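Local coordinates for HTPA Reductase (Selaginella moellendorffii, PDB 5U5N), which probably reduces 4-hydroxy-tetrahydrodipicolinate to tetrahydrodipicolinate with NADH or NADPH, the last of the four steps from aspartate to tetrahydrodipicolinate in lysine biosynthesis, at residues A167-S170 / G171-A175. Residues are numbered along the deposited sequence; the frame is centred on the assembly and turned at random.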
ATOM      1  N   ALA A 167     -14.174 -21.658  -7.970  1.00 62.57           N
ATOM      2  CA  ALA A 167     -14.681 -22.028  -6.627  1.00 63.34           C
ATOM      3  C   ALA A 167     -13.817 -21.498  -5.498  1.00 61.60           C
ATOM      4  O   ALA A 167     -14.325 -21.301  -4.385  1.00 61.32           O
ATOM      5  CB  ALA A 167     -14.843 -23.538  -6.468  1.00 67.07           C
ATOM      6  N   ASP A 168     -12.534 -21.277  -5.771  1.00 61.11           N
ATOM      7  CA  ASP A 168     -11.527 -21.039  -4.722  1.00 60.17           C
ATOM      8  C   ASP A 168     -11.113 -19.588  -4.740  1.00 56.61           C
ATOM      9  O   ASP A 168     -11.074 -18.923  -5.792  1.00 55.13           O
ATOM     10  CB  ASP A 168     -10.288 -21.962  -4.846  1.00 62.87           C
ATOM     11  CG  ASP A 168      -9.710 -22.008  -6.252  1.00 63.92           C
ATOM     12  OD1 ASP A 168      -9.968 -21.075  -7.057  1.00 62.15           O
ATOM     13  OD2 ASP A 168      -9.052 -23.037  -6.588  1.00 67.11           O
ATOM     14  N   VAL A 169     -10.831 -19.095  -3.537  1.00 55.03           N
ATOM     15  CA  VAL A 169     -10.361 -17.727  -3.332  1.00 51.90           C
ATOM     16  C   VAL A 169      -9.047 -17.568  -4.110  1.00 51.88           C
ATOM     17  O   VAL A 169      -8.179 -18.475  -4.033  1.00 54.18           O
ATOM     18  CB  VAL A 169     -10.073 -17.479  -1.831  1.00 51.22           C
ATOM     19  CG1 VAL A 169      -9.533 -16.074  -1.609  1.00 48.51           C
ATOM     20  CG2 VAL A 169     -11.294 -17.777  -0.947  1.00 51.70           C
ATOM     21  N   SER A 170      -8.870 -16.453  -4.842  1.00 43.64           N
ATOM     22  CA  SER A 170      -7.645 -16.259  -5.643  1.00 42.48           C
ATOM     23  C   SER A 170      -6.399 -16.265  -4.771  1.00 40.45           C
ATOM     24  O   SER A 170      -6.444 -15.786  -3.614  1.00 38.79           O
ATOM     25  CB  SER A 170      -7.709 -14.950  -6.475  1.00 42.78           C
ATOM     26  OG  SER A 170      -7.313 -13.803  -5.735  1.00 40.82           O
ATOM     27  N   GLY A 171      -5.311 -16.836  -5.272  1.00 41.09           N
ATOM     28  CA  GLY A 171      -4.044 -16.874  -4.526  1.00 40.76           C
ATOM     29  C   GLY A 171      -3.567 -15.492  -4.055  1.00 39.02           C
ATOM     30  O   GLY A 171      -2.928 -15.369  -3.004  1.00 38.29           O
ATOM     31  N   THR A 172      -3.874 -14.479  -4.870  1.00 39.04           N
ATOM     32  CA  THR A 172      -3.611 -13.086  -4.554  1.00 38.55           C
ATOM     33  C   THR A 172      -4.457 -12.641  -3.334  1.00 36.58           C
ATOM     34  O   THR A 172      -3.914 -12.094  -2.400  1.00 36.10           O
ATOM     35  CB  THR A 172      -3.890 -12.184  -5.786  1.00 40.22           C
ATOM     36  OG1 THR A 172      -3.007 -12.528  -6.851  1.00 42.75           O
ATOM     37  CG2 THR A 172      -3.700 -10.743  -5.452  1.00 40.73           C
ATOM     38  N   ALA A 173      -5.763 -12.895  -3.354  1.00 36.58           N
ATOM     39  CA  ALA A 173      -6.643 -12.604  -2.219  1.00 36.09           C
ATOM     40  C   ALA A 173      -6.170 -13.291  -0.956  1.00 35.40           C
ATOM     41  O   ALA A 173      -6.081 -12.652   0.099  1.00 34.62           O
ATOM     42  CB  ALA A 173      -8.098 -12.970  -2.511  1.00 37.78           C
ATOM     43  N   LEU A 174      -5.790 -14.556  -1.056  1.00 36.00           N
ATOM     44  CA  LEU A 174      -5.338 -15.287   0.124  1.00 36.22           C
ATOM     45  C   LEU A 174      -4.073 -14.711   0.696  1.00 35.48           C
ATOM     46  O   LEU A 174      -3.904 -14.699   1.909  1.00 35.10           O
ATOM     47  CB  LEU A 174      -5.083 -16.768  -0.186  1.00 38.62           C
ATOM     48  CG  LEU A 174      -6.261 -17.654  -0.574  1.00 40.57           C
ATOM     49  CD1 LEU A 174      -5.726 -19.041  -0.866  1.00 43.34           C
ATOM     50  CD2 LEU A 174      -7.282 -17.668   0.554  1.00 41.43           C
ATOM     51  N   ALA A 175      -3.155 -14.303  -0.170  1.00 36.11           N
ATOM     52  CA  ALA A 175      -1.899 -13.727   0.302  1.00 37.37           C
ATOM     53  C   ALA A 175      -2.146 -12.359   0.982  1.00 36.30           C
ATOM     54  O   ALA A 175      -1.532 -12.041   2.004  1.00 37.06           O
ATOM     55  CB  ALA A 175      -0.906 -13.590  -0.837  1.00 39.71           C
TER
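S170 and A173 make a local N-cap contact where the loop after strand 155-162 turns into helix 171-182, at the surface of the C-terminal part of this DapB-family reductase. The S170 hydroxyl closes the open end of the first turn by accepting from A173 N, with OG to N at 3.0 Å and a nearly straight N-H...O angle of 166°. A chi1 of 84° sets OG between the backbone N and the carbonyl carbon of its own residue, which turns the oxygen toward the amide three positions on; the same OG lies 3.4 Å from A173 CB. The backbone continues the grip: S170 O receives L174 N at 2.9 Å, the first i to i+4 bond of the helix. Just outside the cap, V169 and L174 form a hydrophobic staple, the apolar i, i+5 pair that brackets a helix N-terminus, here from the residue before the N-cap to the fourth helical residue. With chi1 at 178°, V169 extends CG1 away from its own N and on to the helix, where it meets L174 CD2 at 3.5 Å and also rests on A173 CB, likewise at 3.5 Å. The two branched side chains meet at a slant. H218 of strand 215-223 hydrogen-bonds the capping hydroxyl through NE2, and the carboxylate of E160, on strand 155-162, accepts a hydrogen bond from S170 N through OE2, tying the cap to two neighbouring strands of the mixed sheet. T172, one residue before A173, packs against V133 and V137 of helix 131-146, its side chain about 8 Å from the bound NAD.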